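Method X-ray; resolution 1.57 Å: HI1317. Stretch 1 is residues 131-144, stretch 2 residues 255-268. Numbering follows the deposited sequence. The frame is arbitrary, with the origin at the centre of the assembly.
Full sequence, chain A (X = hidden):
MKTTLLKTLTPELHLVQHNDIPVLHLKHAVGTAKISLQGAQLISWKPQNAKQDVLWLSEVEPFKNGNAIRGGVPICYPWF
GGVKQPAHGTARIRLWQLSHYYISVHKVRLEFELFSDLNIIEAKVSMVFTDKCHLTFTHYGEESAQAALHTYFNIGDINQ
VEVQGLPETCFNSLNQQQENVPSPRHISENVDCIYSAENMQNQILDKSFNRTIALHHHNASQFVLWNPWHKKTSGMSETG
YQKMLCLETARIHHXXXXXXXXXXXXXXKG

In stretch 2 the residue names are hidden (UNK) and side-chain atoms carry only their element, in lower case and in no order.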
# COMPACT_ATOMS: atom_id res chain seq x y z
N ASP A 131 -8.59 15.37 0.67
CA ASP A 131 -9.44 14.52 -0.15
C ASP A 131 -8.60 13.47 -0.85
O ASP A 131 -9.13 12.56 -1.49
CB ASP A 131 -10.15 15.37 -1.23
CG ASP A 131 -9.16 16.13 -2.13
OD1 ASP A 131 -8.36 16.96 -1.60
OD2 ASP A 131 -9.11 15.98 -3.38
N LYS A 132 -7.31 13.59 -0.76
CA LYS A 132 -6.44 12.61 -1.39
C LYS A 132 -5.60 11.97 -0.26
O LYS A 132 -5.65 12.43 0.88
CB LYS A 132 -5.61 13.26 -2.49
CG LYS A 132 -6.38 14.14 -3.47
CD LYS A 132 -5.50 14.57 -4.65
CE LYS A 132 -6.34 15.00 -5.85
NZ LYS A 132 -5.51 15.65 -6.91
N CYS A 133 -4.81 10.91 -0.56
CA CYS A 133 -3.92 10.28 0.44
C CYS A 133 -2.49 10.28 -0.09
O CYS A 133 -2.19 9.58 -1.05
CB CYS A 133 -4.37 8.87 0.80
SG CYS A 133 -3.20 7.96 1.86
N HIS A 134 -1.61 11.09 0.55
CA HIS A 134 -0.27 11.06 -0.02
C HIS A 134 0.67 10.30 0.93
O HIS A 134 0.94 10.78 2.03
CB HIS A 134 0.22 12.51 -0.24
CG HIS A 134 1.48 12.60 -1.06
ND1 HIS A 134 2.06 13.80 -1.42
CD2 HIS A 134 2.25 11.63 -1.60
CE1 HIS A 134 3.14 13.57 -2.14
NE2 HIS A 134 3.29 12.26 -2.27
N LEU A 135 1.16 9.15 0.55
CA LEU A 135 2.00 8.31 1.36
C LEU A 135 3.44 8.29 0.79
O LEU A 135 3.62 7.93 -0.37
CB LEU A 135 1.40 6.94 1.29
CG LEU A 135 1.94 5.91 2.22
CD1 LEU A 135 0.91 4.82 2.44
CD2 LEU A 135 3.23 5.33 1.70
N THR A 136 4.41 8.65 1.58
CA THR A 136 5.81 8.71 1.12
C THR A 136 6.68 7.86 2.00
O THR A 136 6.51 7.89 3.22
CB THR A 136 6.36 10.15 1.23
OG1 THR A 136 5.58 11.00 0.40
CG2 THR A 136 7.81 10.20 0.80
N PHE A 137 7.57 7.09 1.42
CA PHE A 137 8.51 6.28 2.14
C PHE A 137 9.93 6.82 1.89
O PHE A 137 10.25 7.07 0.74
CB PHE A 137 8.48 4.78 1.70
CG PHE A 137 9.61 3.92 2.21
CD1 PHE A 137 9.50 3.27 3.43
CD2 PHE A 137 10.81 3.77 1.52
CE1 PHE A 137 10.55 2.50 3.95
CE2 PHE A 137 11.87 3.01 2.02
CZ PHE A 137 11.75 2.37 3.25
N THR A 138 10.77 6.99 2.92
CA THR A 138 12.16 7.43 2.73
C THR A 138 13.04 6.45 3.42
O THR A 138 12.83 6.07 4.60
CB THR A 138 12.40 8.82 3.40
OG1 THR A 138 11.39 9.74 2.88
CG2 THR A 138 13.84 9.35 2.98
N HIS A 139 14.14 6.20 2.75
CA HIS A 139 15.18 5.29 3.17
C HIS A 139 16.38 6.00 3.81
O HIS A 139 16.91 6.89 3.18
CB HIS A 139 15.65 4.66 1.83
CG HIS A 139 16.94 3.94 1.86
ND1 HIS A 139 17.28 2.98 2.79
CD2 HIS A 139 17.99 4.01 1.00
CE1 HIS A 139 18.47 2.48 2.48
NE2 HIS A 139 18.94 3.14 1.44
N TYR A 140 16.77 5.58 5.00
CA TYR A 140 17.94 6.13 5.64
C TYR A 140 18.96 5.05 5.93
O TYR A 140 19.79 5.17 6.84
CB TYR A 140 17.55 6.84 6.94
CG TYR A 140 16.73 8.10 6.64
CD1 TYR A 140 17.28 9.19 5.97
CD2 TYR A 140 15.43 8.18 7.06
CE1 TYR A 140 16.47 10.31 5.72
CE2 TYR A 140 14.63 9.26 6.82
CZ TYR A 140 15.14 10.33 6.15
OH TYR A 140 14.36 11.43 5.90
N GLY A 141 18.86 3.98 5.14
CA GLY A 141 19.63 2.77 5.27
C GLY A 141 21.12 2.84 5.04
O GLY A 141 21.69 3.88 4.74
N GLU A 142 21.72 1.66 5.16
CA GLU A 142 23.16 1.53 5.04
C GLU A 142 23.60 1.27 3.66
O GLU A 142 24.72 1.61 3.27
CB GLU A 142 23.70 0.44 5.97
CG GLU A 142 23.41 0.74 7.45
CD GLU A 142 23.85 -0.36 8.40
OE1 GLU A 142 24.43 -1.37 7.95
OE2 GLU A 142 23.60 -0.20 9.62
N GLU A 143 22.76 0.65 2.89
CA GLU A 143 23.12 0.41 1.52
C GLU A 143 21.98 0.74 0.59
O GLU A 143 20.85 0.96 1.00
CB GLU A 143 23.57 -1.03 1.33
CG GLU A 143 25.02 -1.32 1.72
CD GLU A 143 25.38 -2.77 1.43
OE1 GLU A 143 24.76 -3.67 2.03
OE2 GLU A 143 26.30 -2.99 0.59
N SER A 144 22.30 0.71 -0.67
CA SER A 144 21.26 0.92 -1.66
C SER A 144 20.17 -0.08 -1.40
O SER A 144 20.43 -1.21 -1.01
CB SER A 144 21.80 0.80 -3.08
OG SER A 144 23.15 1.24 -3.15
N UNK A 255 17.76 1.56 -7.73
CA UNK A 255 17.80 1.50 -6.23
C UNK A 255 17.59 2.82 -5.56
O UNK A 255 17.71 3.89 -6.22
c UNK A 255 19.38 -0.52 -6.26
c UNK A 255 19.11 0.92 -5.80
c UNK A 255 18.21 -1.41 -6.01
c UNK A 255 20.68 -1.11 -5.61
N UNK A 256 17.27 2.78 -4.24
CA UNK A 256 17.16 4.00 -3.45
C UNK A 256 18.41 4.18 -2.66
O UNK A 256 18.91 3.21 -2.03
c UNK A 256 14.68 3.95 -2.99
c UNK A 256 13.61 3.39 -1.97
c UNK A 256 16.05 3.87 -2.40
c UNK A 256 14.26 5.40 -3.31
N UNK A 257 18.94 5.41 -2.63
CA UNK A 257 20.08 5.71 -1.84
C UNK A 257 19.62 6.50 -0.59
O UNK A 257 18.49 7.01 -0.55
o UNK A 257 23.32 4.47 -2.02
c UNK A 257 21.95 5.63 -3.66
c UNK A 257 21.17 6.47 -2.66
c UNK A 257 22.67 4.41 -3.08
o UNK A 257 22.62 3.36 -3.74
N UNK A 258 20.57 6.70 0.34
CA UNK A 258 20.25 7.33 1.61
C UNK A 258 19.45 8.63 1.37
O UNK A 258 19.87 9.40 0.53
c UNK A 258 21.37 8.16 3.68
c UNK A 258 21.18 7.96 6.10
c UNK A 258 21.26 9.54 3.86
c UNK A 258 21.34 7.32 4.85
c UNK A 258 21.11 10.11 5.13
c UNK A 258 21.07 9.33 6.24
c UNK A 258 21.54 7.61 2.34
N UNK A 259 18.32 8.84 2.02
CA UNK A 259 17.54 10.06 1.89
C UNK A 259 16.65 10.21 0.71
O UNK A 259 15.85 11.16 0.69
N UNK A 260 16.66 9.25 -0.22
CA UNK A 260 15.76 9.28 -1.35
C UNK A 260 14.38 8.74 -0.97
O UNK A 260 14.28 7.87 -0.11
c UNK A 260 17.64 9.14 -3.06
o UNK A 260 18.53 9.24 -5.25
o UNK A 260 17.95 7.31 -4.57
c UNK A 260 16.30 8.53 -2.53
c UNK A 260 18.08 8.52 -4.37
N UNK A 261 13.34 9.30 -1.49
CA UNK A 261 12.03 8.80 -1.21
C UNK A 261 11.26 8.32 -2.42
O UNK A 261 11.67 8.58 -3.59
o UNK A 261 11.19 10.96 -1.39
c UNK A 261 11.24 9.89 -0.50
N UNK A 262 10.13 7.65 -2.19
CA UNK A 262 9.26 7.31 -3.26
C UNK A 262 7.87 7.48 -2.65
O UNK A 262 7.67 7.23 -1.47
c UNK A 262 9.59 4.41 -1.84
c UNK A 262 9.03 3.49 -4.10
c UNK A 262 9.55 5.94 -3.85
c UNK A 262 8.92 4.70 -3.18
N UNK A 263 6.91 7.94 -3.46
CA UNK A 263 5.61 8.12 -2.90
C UNK A 263 4.51 7.94 -3.89
O UNK A 263 4.76 7.81 -5.09
c UNK A 263 5.49 9.51 -2.30
o UNK A 263 5.57 10.51 -3.30
N UNK A 264 3.28 7.96 -3.38
CA UNK A 264 2.07 7.87 -4.21
C UNK A 264 0.99 8.75 -3.61
O UNK A 264 0.83 8.87 -2.38
c UNK A 264 1.57 6.42 -4.37
c UNK A 264 0.44 6.34 -5.40
c UNK A 264 1.12 5.86 -3.03
N UNK A 265 0.30 9.36 -4.50
CA UNK A 265 -0.84 10.18 -4.14
C UNK A 265 -2.09 9.50 -4.73
O UNK A 265 -2.21 9.32 -5.94
o UNK A 265 -1.12 14.81 -4.60
c UNK A 265 -1.84 13.91 -5.07
o UNK A 265 -2.57 14.06 -6.10
c UNK A 265 -1.86 12.53 -4.34
c UNK A 265 -0.72 11.62 -4.73
N UNK A 266 -2.99 9.08 -3.85
CA UNK A 266 -4.26 8.39 -4.16
C UNK A 266 -5.48 9.31 -4.04
O UNK A 266 -5.61 10.08 -3.09
c UNK A 266 -5.43 6.18 -3.79
c UNK A 266 -4.43 7.17 -3.20
c UNK A 266 -3.21 5.10 -2.37
c UNK A 266 -3.08 6.49 -2.95
N UNK A 267 -6.39 9.22 -5.03
CA UNK A 267 -7.58 10.08 -4.99
C UNK A 267 -8.68 9.36 -5.77
O UNK A 267 -8.42 8.37 -6.50
o UNK A 267 -6.94 11.07 -6.99
c UNK A 267 -7.25 11.41 -5.67
N UNK A 268 -9.91 9.77 -5.48
CA UNK A 268 -11.08 9.23 -6.21
C UNK A 268 -11.66 10.28 -7.14
O UNK A 268 -11.69 11.45 -6.80
c UNK A 268 -13.15 7.47 -3.50
c UNK A 268 -11.75 6.49 -5.30
c UNK A 268 -12.21 8.87 -5.29
c UNK A 268 -11.96 7.67 -4.43
O HOH W 1 -10.34 11.89 -3.77

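Position 255 has four side-chain carbons, forked at the second. One end carbon lies 3.4 Å from Ser 144 CB. It is Leu 255.

Position 256 has the same pattern. One end carbon is 4.4 Å from Phe 137 CE2, at the ring edge: Leu 256.

Position 257 has three carbons, the third carrying two oxygens. The carboxylate sits too close to Ser 144 in the model to interpret. Both end atoms are oxygen, so this is an acid and not an amide: Glu 257.

Position 258 has one carbon, then a ring of six carbons. The edge of Tyr 140 points to the ring's face, centroids 5.5 Å apart and planes at 67°. It is Phe 258, and its CZ is 3.8 Å from Tyr 140 CD1.

Position 259 has no side-chain atoms and a phi of 80°, which favours glycine. Its N donates to His 139 O at 2.7 Å: Gly 259.

Position 260 again has three carbons and two terminal oxygens. Its CB points away from stretch 1. One oxygen accepts from the backbone N of Glu 257 at 2.9 Å. It is Glu 260, ending a type II turn from Glu 257.

Position 261 has one carbon and one oxygen. Its CB is 3.4 Å from Thr 138 OG1: Ser 261.

Position 262 has four carbons, forked at the second. One end carbon lies 3.6 Å from Phe 137 CD2: Leu 262.

Position 263 has one carbon and one oxygen. The oxygen is hydrogen-bonded to His 134 NE2 at 3.1 Å: Ser 263.

Position 264 has three carbons, forked at the first. One is 4.5 Å from Leu 135 CB: Val 264.

Position 265 has three carbons and two terminal oxygens. One oxygen forms a salt bridge with Lys 132 NZ at 3.4 Å: Glu 265.

Position 266 has four carbons, forked at the first, with one two-carbon arm. Its CB is 4.3 Å from Cys 133 CB: Ile 266.

Position 267 has one carbon and one oxygen. Its CB is 3.6 Å from Lys 132 CG: Ser 267.

Position 268 has four carbons, forked at the second, and no direct contact: Leu 268.

The strands pair antiparallel. Pairs of backbone N-H...O hydrogen bonds join Cys 133 to Ile 266, Leu 135 to Val 264 and Phe 137 to Leu 262. Those side chains share one buried face; the other carries His 134, Thr 136 and Thr 138.

Stretch 2 255-268: LLEFGESLSVEISL
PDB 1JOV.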